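Local coordinates for protein putative ribose operon repressor (Burkholderia thailandensis, PDB 3EGC) that probably represses transcription as LacI-family regulators do, pairing a DNA-binding helix-turn-helix with a periplasmic-binding-protein-like effector domain, at residues 200-205 with 216-221; 19-24 with 222-227; 146-151 with 156-161; 112-117 with 151-156; 105-110 with 242-247. One frame throughout, in Å; residues are numbered along the deposited sequence.

Interaction 1. Residues 200-205 with 216-221; sequences GAMQAL and VEIVSF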
# COMPACT_ATOMS: atom_id res chain seq x y z
N GLY A 200 12.88 8.20 4.06
CA GLY A 200 14.29 8.53 3.86
C GLY A 200 14.83 9.67 4.73
O GLY A 200 15.95 9.60 5.28
N ALA A 201 14.05 10.74 4.88
CA ALA A 201 14.39 11.80 5.88
C ALA A 201 14.44 11.29 7.33
O ALA A 201 15.34 11.64 8.06
CB ALA A 201 13.43 13.07 5.76
N MET A 202 13.50 10.44 7.73
CA MET A 202 13.59 9.78 9.04
C MET A 202 14.86 8.92 9.13
O MET A 202 15.54 8.93 10.11
CB MET A 202 12.32 8.95 9.39
CG MET A 202 11.01 9.79 9.65
SD MET A 202 11.02 11.09 10.98
CE MET A 202 11.09 10.01 12.41
N GLN A 203 15.16 8.17 8.07
CA GLN A 203 16.40 7.41 8.05
C GLN A 203 17.61 8.30 8.20
O GLN A 203 18.51 7.99 8.98
CB GLN A 203 16.50 6.52 6.81
CG GLN A 203 15.60 5.29 6.92
CD GLN A 203 15.15 4.75 5.59
OE1 GLN A 203 14.32 3.82 5.54
NE2 GLN A 203 15.68 5.31 4.49
N ALA A 204 17.65 9.40 7.45
CA ALA A 204 18.77 10.34 7.57
C ALA A 204 18.95 10.83 9.01
O ALA A 204 20.03 10.87 9.52
CB ALA A 204 18.64 11.51 6.60
N LEU A 205 17.86 11.24 9.65
CA LEU A 205 17.95 11.79 11.00
C LEU A 205 18.83 10.92 11.89
O LEU A 205 19.87 11.37 12.40
CB LEU A 205 16.58 12.01 11.63
CG LEU A 205 15.83 13.19 11.00
CD1 LEU A 205 14.43 13.35 11.60
CD2 LEU A 205 16.62 14.49 11.08
N VAL A 216 14.96 18.59 14.12
CA VAL A 216 14.34 18.84 12.79
C VAL A 216 12.88 18.47 12.81
O VAL A 216 12.54 17.35 13.18
CB VAL A 216 15.05 17.96 11.70
CG1 VAL A 216 14.35 17.98 10.31
CG2 VAL A 216 16.60 18.30 11.60
N GLU A 217 12.00 19.39 12.45
CA GLU A 217 10.59 19.06 12.22
C GLU A 217 10.33 18.74 10.74
O GLU A 217 11.17 19.05 9.88
CB GLU A 217 9.63 20.11 12.81
CG GLU A 217 9.49 19.99 14.36
CD GLU A 217 8.64 21.09 15.02
OE1 GLU A 217 8.05 21.95 14.34
OE2 GLU A 217 8.54 21.08 16.25
N ILE A 218 9.20 18.10 10.48
CA ILE A 218 8.86 17.60 9.16
C ILE A 218 7.38 17.73 8.85
O ILE A 218 6.53 17.30 9.64
CB ILE A 218 9.23 16.08 9.00
CG1 ILE A 218 10.74 15.87 9.19
CG2 ILE A 218 8.72 15.54 7.63
CD1 ILE A 218 11.20 14.35 9.12
N VAL A 219 7.06 18.32 7.69
CA VAL A 219 5.70 18.19 7.18
C VAL A 219 5.82 17.39 5.89
O VAL A 219 6.80 17.54 5.18
CB VAL A 219 4.99 19.56 6.96
CG1 VAL A 219 4.80 20.23 8.27
CG2 VAL A 219 5.86 20.52 5.97
N SER A 220 4.82 16.56 5.60
CA SER A 220 4.89 15.61 4.53
C SER A 220 3.59 15.62 3.73
O SER A 220 2.54 15.96 4.28
CB SER A 220 5.10 14.22 5.12
OG SER A 220 5.22 13.23 4.10
N PHE A 221 3.66 15.24 2.44
CA PHE A 221 2.47 14.80 1.71
C PHE A 221 2.14 13.33 2.03
O PHE A 221 3.01 12.56 2.40
CB PHE A 221 2.63 14.93 0.19
CG PHE A 221 2.39 16.33 -0.35
CD1 PHE A 221 1.37 16.56 -1.25
CD2 PHE A 221 3.25 17.40 -0.02
CE1 PHE A 221 1.15 17.81 -1.80
CE2 PHE A 221 3.04 18.67 -0.55
CZ PHE A 221 2.01 18.89 -1.43
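In the beta-alpha-beta unit formed by strand 189-192, helix 195-208 and strand 217-221, Ala201, Met202 and Leu205 of the helix pack against Val216, just before the second strand, and Ile218 within it. The helix runs back almost antiparallel to that strand, at 166° between the segment axes, which come within 10.7 Å. This is the return geometry of a Rossmann-like crossover, as in periplasmic-binding-protein folds. All five touching side chains are buried and apolar, and the join rests on van der Waals contact alone. Ile218 is central. Its CG1 lies anti to the carbonyl carbon (chi1 -61°) and chi2 is extended, which carries CD1 out toward the helix. There Ile218 CD1 touches Ala201 CB at 4.2 Å, while Leu205 CD1 meets Ile218 CD1 tip to tip at the same distance. Met202 folds back at chi2 and chi3, and its sulfur crosses the isoleucine at a slant, with SD 3.8 Å from Ile218 CD1. Phe229 of the second subunit packs on Met202, placing this edge near the dimer interface. At the other end the second branch of Leu205 serves Val216: Leu205 CD2 lies 3.8 Å from Val216 CG2.

Interaction 2. Residues 19-24 with 222-227; sequences ENVFFA and DNLPWM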
# COMPACT_ATOMS: atom_id res chain seq x y z
N GLU A 19 3.04 -1.04 -5.36
CA GLU A 19 3.47 -1.36 -3.98
C GLU A 19 3.47 -0.10 -3.08
O GLU A 19 3.54 -0.20 -1.86
CB GLU A 19 4.86 -1.99 -4.00
CG GLU A 19 4.99 -3.28 -4.85
CD GLU A 19 6.45 -3.71 -5.00
OE1 GLU A 19 7.31 -3.04 -4.38
OE2 GLU A 19 6.77 -4.68 -5.76
N ASN A 20 3.42 1.07 -3.72
CA ASN A 20 3.33 2.35 -3.04
C ASN A 20 1.81 2.55 -2.80
O ASN A 20 0.96 2.43 -3.70
CB ASN A 20 3.95 3.44 -3.89
CG ASN A 20 3.84 4.88 -3.25
OD1 ASN A 20 3.01 5.14 -2.44
ND2 ASN A 20 4.76 5.77 -3.64
N VAL A 21 1.52 2.81 -1.56
CA VAL A 21 0.20 2.86 -1.06
C VAL A 21 -0.61 3.96 -1.76
O VAL A 21 -1.82 3.84 -1.89
CB VAL A 21 0.27 3.04 0.50
CG1 VAL A 21 -0.57 4.19 0.94
CG2 VAL A 21 -0.21 1.84 1.16
N PHE A 22 0.07 5.00 -2.21
CA PHE A 22 -0.59 6.03 -2.97
C PHE A 22 -1.36 5.43 -4.16
O PHE A 22 -2.55 5.65 -4.32
CB PHE A 22 0.42 7.09 -3.43
CG PHE A 22 -0.18 8.14 -4.31
CD1 PHE A 22 -0.76 9.27 -3.78
CD2 PHE A 22 -0.17 7.99 -5.70
CE1 PHE A 22 -1.34 10.24 -4.66
CE2 PHE A 22 -0.71 8.92 -6.54
CZ PHE A 22 -1.28 10.04 -6.03
N PHE A 23 -0.63 4.71 -5.01
CA PHE A 23 -1.12 4.08 -6.22
C PHE A 23 -2.13 2.93 -6.00
O PHE A 23 -3.00 2.72 -6.80
CB PHE A 23 0.09 3.62 -7.11
CG PHE A 23 0.93 4.75 -7.60
CD1 PHE A 23 0.42 5.70 -8.52
CD2 PHE A 23 2.23 4.91 -7.12
CE1 PHE A 23 1.19 6.78 -8.91
CE2 PHE A 23 3.03 5.99 -7.54
CZ PHE A 23 2.50 6.95 -8.43
N ALA A 24 -1.94 2.15 -4.96
CA ALA A 24 -2.90 1.17 -4.52
C ALA A 24 -4.28 1.78 -4.17
O ALA A 24 -5.34 1.19 -4.45
CB ALA A 24 -2.35 0.36 -3.26
N ASP A 222 0.86 12.96 1.86
CA ASP A 222 0.39 11.62 2.16
C ASP A 222 0.09 11.43 3.64
O ASP A 222 0.95 11.65 4.52
CB ASP A 222 1.38 10.57 1.67
CG ASP A 222 1.63 10.68 0.20
OD1 ASP A 222 0.64 11.02 -0.55
OD2 ASP A 222 2.80 10.50 -0.19
N ASN A 223 -1.11 10.96 3.92
CA ASN A 223 -1.57 10.82 5.29
C ASN A 223 -1.54 9.36 5.69
O ASN A 223 -2.49 8.62 5.46
CB ASN A 223 -3.02 11.36 5.40
CG ASN A 223 -3.54 11.33 6.80
OD1 ASN A 223 -2.81 11.00 7.74
ND2 ASN A 223 -4.80 11.76 6.97
N LEU A 224 -0.43 8.93 6.29
CA LEU A 224 -0.27 7.58 6.74
C LEU A 224 -0.44 7.55 8.27
O LEU A 224 0.11 8.38 8.97
CB LEU A 224 1.15 7.13 6.36
CG LEU A 224 1.59 6.69 4.92
CD1 LEU A 224 1.34 5.23 4.69
CD2 LEU A 224 0.88 7.50 3.79
N PRO A 225 -1.20 6.58 8.80
CA PRO A 225 -1.41 6.41 10.25
C PRO A 225 -0.12 6.49 11.09
O PRO A 225 -0.12 7.17 12.08
CB PRO A 225 -2.08 5.01 10.37
CG PRO A 225 -2.92 4.94 8.98
CD PRO A 225 -1.93 5.57 7.98
N TRP A 226 0.96 5.86 10.68
CA TRP A 226 2.19 5.94 11.46
C TRP A 226 2.67 7.37 11.74
O TRP A 226 3.23 7.62 12.75
CB TRP A 226 3.29 5.05 10.90
CG TRP A 226 3.88 5.49 9.61
CD1 TRP A 226 3.54 5.05 8.34
CD2 TRP A 226 4.92 6.49 9.42
NE1 TRP A 226 4.30 5.70 7.41
CE2 TRP A 226 5.16 6.58 8.03
CE3 TRP A 226 5.72 7.24 10.30
CZ2 TRP A 226 6.13 7.40 7.49
CZ3 TRP A 226 6.69 8.07 9.77
CH2 TRP A 226 6.88 8.16 8.37
N MET A 227 2.39 8.31 10.85
CA MET A 227 2.80 9.71 11.07
C MET A 227 2.19 10.31 12.33
O MET A 227 2.75 11.23 12.94
CB MET A 227 2.48 10.59 9.87
CG MET A 227 3.49 10.37 8.65
SD MET A 227 2.76 10.97 7.14
CE MET A 227 3.99 10.17 6.06
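Asp222 and Leu224, in the loop after strand 217-221, face Phe22 and Val21 in the first turn of helix 21-36, a position consistent with the cleft between the two lobes of a periplasmic-binding-protein fold. From its CB, which points toward the helix, the Asp222 side chain turns CG anti to the carbonyl carbon (chi1 -58°), and its carboxylate then divides its two oxygens. Asp222 OD1 accepts a hydrogen bond from Gln239 NE2 and also passes the aromatic ring, 3.9 Å from Phe22 CD1, where it is met obliquely; the carboxylate and ring planes are 50° apart. OD2 is bonded to the backbone N of His195, at the start of helix 195-208. Held by these two donors, the buried carboxylate is probably stabilised as an anion. The same histidine reaches the facing helix start, since its NE2 bonds Asn20 OD1. That oxygen also makes the N-cap bond of helix 21-36, with Phe22 N at 3.0 Å from Asn20 OD1, an N-H...O angle of 157° and the donor tilted out of the carbonyl plane. Val21 of the second subunit packs on Val21, placing this helix start at the dimer interface. The apolar part of the contact is looser: Leu224 bends at chi2, bringing its CD1 to 4.3 Å from Val21 CG1.

Interaction 3. Residues 146-151 with 156-161; sequences GFRAAM and LPVRQE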
# COMPACT_ATOMS: atom_id res chain seq x y z
N GLY A 146 5.47 25.55 -4.22
CA GLY A 146 4.65 25.91 -3.06
C GLY A 146 5.51 26.29 -1.88
O GLY A 146 5.24 27.26 -1.17
N PHE A 147 6.60 25.55 -1.71
CA PHE A 147 7.58 25.85 -0.71
C PHE A 147 8.16 27.26 -0.91
O PHE A 147 8.15 28.08 0.01
CB PHE A 147 8.63 24.78 -0.69
CG PHE A 147 9.89 25.18 0.01
CD1 PHE A 147 9.96 25.15 1.41
CD2 PHE A 147 11.02 25.57 -0.72
CE1 PHE A 147 11.09 25.45 2.07
CE2 PHE A 147 12.18 25.91 -0.05
CZ PHE A 147 12.23 25.83 1.36
N ARG A 148 8.58 27.56 -2.12
CA ARG A 148 9.24 28.83 -2.40
C ARG A 148 8.27 29.98 -2.22
O ARG A 148 8.67 31.08 -1.77
CB ARG A 148 9.84 28.88 -3.79
CG ARG A 148 11.04 27.96 -4.02
CD ARG A 148 11.66 28.29 -5.43
NE ARG A 148 12.68 27.33 -5.83
CZ ARG A 148 13.97 27.43 -5.51
NH1 ARG A 148 14.40 28.45 -4.75
NH2 ARG A 148 14.80 26.48 -5.92
N ALA A 149 7.01 29.75 -2.57
CA ALA A 149 6.03 30.81 -2.50
C ALA A 149 5.73 31.13 -1.04
O ALA A 149 5.50 32.29 -0.70
CB ALA A 149 4.75 30.42 -3.25
N ALA A 150 5.74 30.12 -0.18
CA ALA A 150 5.49 30.34 1.25
C ALA A 150 6.67 31.10 1.88
O ALA A 150 6.50 32.02 2.63
CB ALA A 150 5.31 28.98 2.00
N MET A 151 7.87 30.66 1.57
CA MET A 151 9.07 31.31 2.04
C MET A 151 9.12 32.76 1.60
O MET A 151 9.37 33.66 2.39
CB MET A 151 10.32 30.51 1.58
CG MET A 151 10.40 29.11 2.32
SD MET A 151 10.53 29.15 4.17
CE MET A 151 12.31 29.36 4.31
N LEU A 156 11.34 35.13 4.05
CA LEU A 156 12.43 34.25 4.44
C LEU A 156 13.22 33.76 3.24
O LEU A 156 12.68 33.06 2.38
CB LEU A 156 11.88 33.05 5.22
CG LEU A 156 11.34 33.29 6.64
CD1 LEU A 156 10.76 32.02 7.21
CD2 LEU A 156 12.41 33.87 7.59
N PRO A 157 14.52 34.07 3.21
CA PRO A 157 15.43 33.61 2.15
C PRO A 157 15.62 32.09 2.17
O PRO A 157 15.58 31.48 3.23
CB PRO A 157 16.77 34.29 2.51
CG PRO A 157 16.67 34.61 3.99
CD PRO A 157 15.21 34.78 4.31
N VAL A 158 15.85 31.50 1.01
CA VAL A 158 16.07 30.07 0.92
C VAL A 158 17.39 29.75 0.29
O VAL A 158 17.64 30.12 -0.83
CB VAL A 158 14.94 29.36 0.12
CG1 VAL A 158 14.49 30.20 -0.99
CG2 VAL A 158 15.41 28.02 -0.42
N ARG A 159 18.24 29.04 1.02
CA ARG A 159 19.50 28.57 0.45
C ARG A 159 19.24 27.33 -0.40
O ARG A 159 18.62 26.37 0.10
CB ARG A 159 20.49 28.20 1.55
CG ARG A 159 21.29 29.38 2.07
CD ARG A 159 20.83 29.81 3.42
NE ARG A 159 21.80 29.53 4.48
CZ ARG A 159 22.80 30.36 4.81
NH1 ARG A 159 23.61 30.08 5.82
NH2 ARG A 159 22.97 31.49 4.14
N GLN A 160 19.73 27.35 -1.64
CA GLN A 160 19.68 26.21 -2.53
C GLN A 160 20.13 24.94 -1.88
O GLN A 160 19.56 23.91 -2.18
CB GLN A 160 20.53 26.40 -3.80
CG GLN A 160 19.77 26.70 -5.09
CD GLN A 160 18.68 25.66 -5.43
OE1 GLN A 160 17.60 26.02 -5.86
NE2 GLN A 160 18.97 24.38 -5.21
N GLU A 161 21.17 25.02 -1.03
CA GLU A 161 21.70 23.84 -0.37
C GLU A 161 20.71 23.22 0.68
O GLU A 161 21.00 22.17 1.30
CB GLU A 161 23.05 24.13 0.27
CG GLU A 161 23.03 25.26 1.31
CD GLU A 161 23.40 26.63 0.73
OE1 GLU A 161 23.90 27.42 1.54
OE2 GLU A 161 23.17 26.90 -0.47
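Two hydrogen bonds, one of backbone and one of side chains, tie the last turns of helix 138-153 to the chain that leaves it. Leu156 N donates to Met151 O at 3.0 Å, with an N-H...O angle of 148°, the six-to-one bond that closes the helix end. Farther out, Arg148 stretches from CG to NE and presents an edge of its guanidinium: its NH2 gives a bond to Gln160 OE1 at 2.8 Å. The amide oxygen lies only 4° out of the guanidinium plane, although the two planar groups are turned 37° against each other. Between these polar ends lie two apolar pairs. Met151, bent at chi2 and chi3, curls its methyl under the outgoing chain, where CE is 3.8 Å from Leu156 CB. Val158 CG2 lies at the edge of the Phe147 ring, 3.9 Å from Phe147 CE2. The other valine methyl makes a van der Waals touch at the guanidinium, Val158 CG1 lying 4.1 Å from Arg148 NH1. Phe147 also packs on Ile128 of strand 128-131. The arrangement is that of an alpha-to-beta connection in a Rossmann-like domain, the chain doubling back along its helix toward the edge strand 163-164.

Interaction 4. Residues 112-117 with 151-156; sequences GARTAV and MSAAGL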
# COMPACT_ATOMS: atom_id res chain seq x y z
N GLY A 112 -1.15 22.91 -1.36
CA GLY A 112 -0.95 22.06 -0.19
C GLY A 112 0.45 22.27 0.35
O GLY A 112 0.59 22.33 1.54
N ALA A 113 1.47 22.43 -0.50
CA ALA A 113 2.84 22.60 0.00
C ALA A 113 3.02 23.96 0.74
O ALA A 113 3.65 24.01 1.82
CB ALA A 113 3.91 22.39 -1.11
N ARG A 114 2.48 25.02 0.13
CA ARG A 114 2.53 26.33 0.69
C ARG A 114 1.85 26.32 2.10
O ARG A 114 2.38 26.93 3.07
CB ARG A 114 1.79 27.32 -0.23
CG ARG A 114 1.98 28.75 0.16
CD ARG A 114 1.26 29.71 -0.78
NE ARG A 114 1.34 31.05 -0.24
CZ ARG A 114 1.17 32.18 -0.92
NH1 ARG A 114 0.90 32.17 -2.20
NH2 ARG A 114 1.28 33.34 -0.28
N THR A 115 0.73 25.60 2.20
CA THR A 115 0.01 25.53 3.45
C THR A 115 0.87 24.81 4.51
O THR A 115 0.97 25.27 5.62
CB THR A 115 -1.35 24.82 3.32
OG1 THR A 115 -2.18 25.52 2.41
CG2 THR A 115 -2.11 24.72 4.70
N ALA A 116 1.51 23.69 4.12
CA ALA A 116 2.32 22.96 5.08
C ALA A 116 3.54 23.75 5.53
O ALA A 116 3.92 23.76 6.70
CB ALA A 116 2.70 21.64 4.52
N VAL A 117 4.18 24.42 4.59
CA VAL A 117 5.34 25.25 4.95
C VAL A 117 4.96 26.47 5.80
O VAL A 117 5.71 26.89 6.66
CB VAL A 117 6.16 25.61 3.73
CG1 VAL A 117 7.18 26.75 4.03
CG2 VAL A 117 6.82 24.34 3.14
N MET A 151 7.87 30.66 1.57
CA MET A 151 9.07 31.31 2.04
C MET A 151 9.12 32.76 1.60
O MET A 151 9.37 33.66 2.39
CB MET A 151 10.32 30.51 1.58
CG MET A 151 10.40 29.11 2.32
SD MET A 151 10.53 29.15 4.17
CE MET A 151 12.31 29.36 4.31
N SER A 152 8.82 32.96 0.33
CA SER A 152 8.87 34.28 -0.28
C SER A 152 7.93 35.21 0.46
O SER A 152 8.31 36.33 0.87
CB SER A 152 8.44 34.17 -1.75
OG SER A 152 9.19 35.03 -2.58
N ALA A 153 6.70 34.73 0.66
CA ALA A 153 5.65 35.57 1.19
C ALA A 153 5.95 36.01 2.61
O ALA A 153 5.45 37.05 3.07
CB ALA A 153 4.32 34.86 1.14
N ALA A 154 6.74 35.19 3.29
CA ALA A 154 7.15 35.43 4.65
C ALA A 154 8.45 36.24 4.71
O ALA A 154 8.91 36.60 5.77
CB ALA A 154 7.32 34.09 5.41
N GLY A 155 9.05 36.47 3.55
CA GLY A 155 10.29 37.21 3.46
C GLY A 155 11.46 36.45 4.03
O GLY A 155 12.46 37.07 4.44
N LEU A 156 11.34 35.13 4.05
CA LEU A 156 12.43 34.25 4.44
C LEU A 156 13.22 33.76 3.24
O LEU A 156 12.68 33.06 2.38
CB LEU A 156 11.88 33.05 5.22
CG LEU A 156 11.34 33.29 6.64
CD1 LEU A 156 10.76 32.02 7.21
CD2 LEU A 156 12.41 33.87 7.59
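Val117 sets CG1 anti to its backbone N (chi1 166°), while Met151 turns CG anti to its carbonyl carbon (chi1 -68°) and bends again at chi2; together these torsions bring the valine methyl up to the sulfur between helices 109-122 and 138-153. Both helices belong to one layer of a Rossmann-like, periplasmic-binding-protein fold. Val117 CG1 lies 4.1 Å from Met151 SD, and the two side chains cross at about a right angle. This is also where the backbones come nearest, with Val117 CA and Met151 CA 7.7 Å apart. Both residues are buried, and Ile121, one turn beyond Val117, packs on the same methionine; Ala150 and Phe147 of helix 138-153 also pack on the valine. The second point of touch lies toward solvent. Arg114, one turn before Val117, has its CG anti to the backbone N and runs extended as far as NE; this extended chain carries the guanidinium across to the end of the other helix. A long, weak ion pair with Glu118 lies on its NE side. Helix 138-153 finishes in a Schellman motif at Gly155, whose phi of 70° turns the chain out of the helix and whose N bonds Ser152 O at 2.8 Å, the bond from Leu156 N to Met151 O being the other of the pair. Ala153, in the last turn before this reversal, directs its methyl toward helix 109-122. The guanidinium approaches that methyl obliquely, in a van der Waals contact that sets Arg114 NH2 3.7 Å from Ala153 CB.

Interaction 5. Residues 105-110 with 242-247; sequences VLSENV and RRIGQE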
# COMPACT_ATOMS: atom_id res chain seq x y z
N VAL A 105 -6.06 13.95 -13.98
CA VAL A 105 -6.55 14.13 -12.65
C VAL A 105 -5.35 14.23 -11.70
O VAL A 105 -4.69 13.24 -11.41
CB VAL A 105 -7.42 12.93 -12.17
CG1 VAL A 105 -8.00 13.23 -10.74
CG2 VAL A 105 -8.49 12.63 -13.19
N LEU A 106 -5.13 15.44 -11.18
CA LEU A 106 -4.00 15.79 -10.39
C LEU A 106 -4.42 16.35 -8.99
O LEU A 106 -5.54 16.71 -8.79
CB LEU A 106 -3.23 16.86 -11.16
CG LEU A 106 -3.00 16.57 -12.66
CD1 LEU A 106 -2.39 17.85 -13.39
CD2 LEU A 106 -2.11 15.33 -12.87
N SER A 107 -3.48 16.45 -8.07
CA SER A 107 -3.75 17.15 -6.79
C SER A 107 -3.40 18.62 -6.88
O SER A 107 -2.66 19.03 -7.79
CB SER A 107 -2.95 16.54 -5.63
OG SER A 107 -3.38 15.22 -5.38
N GLU A 108 -3.90 19.40 -5.92
CA GLU A 108 -3.44 20.80 -5.78
C GLU A 108 -2.08 20.93 -5.06
O GLU A 108 -1.97 21.42 -3.91
CB GLU A 108 -4.53 21.71 -5.18
CG GLU A 108 -4.92 21.36 -3.73
CD GLU A 108 -6.24 22.01 -3.28
OE1 GLU A 108 -6.86 22.75 -4.08
OE2 GLU A 108 -6.63 21.76 -2.12
N ASN A 109 -1.03 20.50 -5.74
CA ASN A 109 0.30 20.42 -5.11
C ASN A 109 0.91 21.73 -4.59
O ASN A 109 1.32 21.80 -3.43
CB ASN A 109 1.29 19.73 -6.01
CG ASN A 109 0.84 18.31 -6.42
OD1 ASN A 109 0.63 17.45 -5.57
ND2 ASN A 109 0.76 18.07 -7.72
N VAL A 110 0.98 22.76 -5.43
CA VAL A 110 1.41 24.09 -4.97
C VAL A 110 0.66 24.50 -3.67
O VAL A 110 1.27 24.72 -2.63
CB VAL A 110 1.15 25.20 -6.08
CG1 VAL A 110 1.87 26.51 -5.70
CG2 VAL A 110 1.59 24.78 -7.42
N ARG A 242 -8.30 8.04 -3.36
CA ARG A 242 -9.45 7.35 -3.92
C ARG A 242 -10.25 8.14 -4.94
O ARG A 242 -10.62 7.63 -5.97
CB ARG A 242 -10.35 6.81 -2.77
CG ARG A 242 -9.89 5.42 -2.31
CD ARG A 242 -10.34 5.11 -0.84
NE ARG A 242 -9.63 5.95 0.12
CZ ARG A 242 -8.83 5.52 1.10
NH1 ARG A 242 -8.66 4.21 1.32
NH2 ARG A 242 -8.23 6.42 1.90
N ARG A 243 -10.53 9.40 -4.62
CA ARG A 243 -11.23 10.31 -5.50
C ARG A 243 -10.45 10.57 -6.77
O ARG A 243 -11.03 10.74 -7.80
CB ARG A 243 -11.53 11.63 -4.76
CG ARG A 243 -12.41 12.64 -5.55
CD ARG A 243 -13.86 12.27 -5.46
NE ARG A 243 -14.67 13.07 -6.38
CZ ARG A 243 -15.46 14.09 -6.00
NH1 ARG A 243 -15.56 14.42 -4.71
NH2 ARG A 243 -16.16 14.75 -6.92
N ILE A 244 -9.13 10.60 -6.71
CA ILE A 244 -8.33 10.72 -7.92
C ILE A 244 -8.61 9.54 -8.85
O ILE A 244 -8.87 9.72 -10.04
CB ILE A 244 -6.78 10.80 -7.57
CG1 ILE A 244 -6.50 12.11 -6.82
CG2 ILE A 244 -5.95 10.64 -8.85
CD1 ILE A 244 -5.05 12.22 -6.17
N GLY A 245 -8.56 8.32 -8.32
CA GLY A 245 -8.92 7.13 -9.13
C GLY A 245 -10.36 7.12 -9.68
O GLY A 245 -10.59 6.81 -10.86
N GLN A 246 -11.34 7.39 -8.81
CA GLN A 246 -12.78 7.46 -9.20
C GLN A 246 -13.07 8.46 -10.35
O GLN A 246 -13.73 8.10 -11.35
CB GLN A 246 -13.63 7.79 -7.95
CG GLN A 246 -15.09 8.10 -8.19
CD GLN A 246 -15.87 8.48 -6.88
OE1 GLN A 246 -15.82 9.61 -6.44
NE2 GLN A 246 -16.57 7.52 -6.28
N GLU A 247 -12.54 9.68 -10.21
CA GLU A 247 -12.72 10.74 -11.18
C GLU A 247 -11.96 10.45 -12.50
O GLU A 247 -12.42 10.81 -13.54
CB GLU A 247 -12.19 12.10 -10.61
CG GLU A 247 -12.97 12.67 -9.45
CD GLU A 247 -14.41 13.06 -9.80
OE1 GLU A 247 -14.66 13.34 -10.99
OE2 GLU A 247 -15.26 13.05 -8.89
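Val105 and Ile244 mark the closest backbone approach, 6.1 Å between their CA atoms, where strand 105-107 and helix 242-247 run nearly antiparallel at 162° with their axes 8.5 Å apart. Val105 points its side chain at the helix and divides its methyls. Val105 CG1, anti to the backbone N (chi1 -176°), rests against the helix backbone, 3.7 Å from Ile244 O, and touches Ile244 CG2 at 3.8 Å. The other methyl reaches the next turn, with Val105 CG2 4.2 Å from Glu247 C. The isoleucine uses both branches: CG2 meets Val105, and the longer arm runs the other way along the strand and puts Ile244 CD1 3.5 Å from Ser107 OG. That buried hydroxyl is satisfied by a hydrogen bond with Gln239 OE1. Glu247 sends its CB toward Val105 but leads its carboxylate away, to be gripped by Arg243 one turn earlier: NE and NH2 both donate to the single oxygen OE2, with Arg243 NE at 2.6 Å from Glu247 OE2. NE meets the anti lone pair and NH2 comes from above the carboxylate plane. Arg250 makes a further salt bridge to OE2. Strand 264-272 pairs with strand 103-107 through Leu106 and lies under the same helix, where Leu267 touches Ile244 and Met265 touches Glu247, so helix 241-257 covers two adjacent strands of the sheet.

Interactions 3 and 4 are immediate neighbours, their centres 7 Å apart, and share Met151, Leu156 and helix 138-153. Interaction 4 also uses helix 109-122, which starts within interaction 5. Strand 217-221 of interaction 1 packs on helix 109-122, touching interactions 4 and 5 through Val219 and Phe221. The second segment of interaction 2 follows directly from that strand, and the centre of interaction 2 lies 15 Å from those of interactions 1 and 5. Along the sequence interactions 3 and 4 cross and close before interaction 1 opens; all three nest inside both interaction 2 and interaction 5, whose segments alternate. Interactions 1 and 5 reach one mixed sheet; interactions 1 and 2 both lie next to the dimer interface.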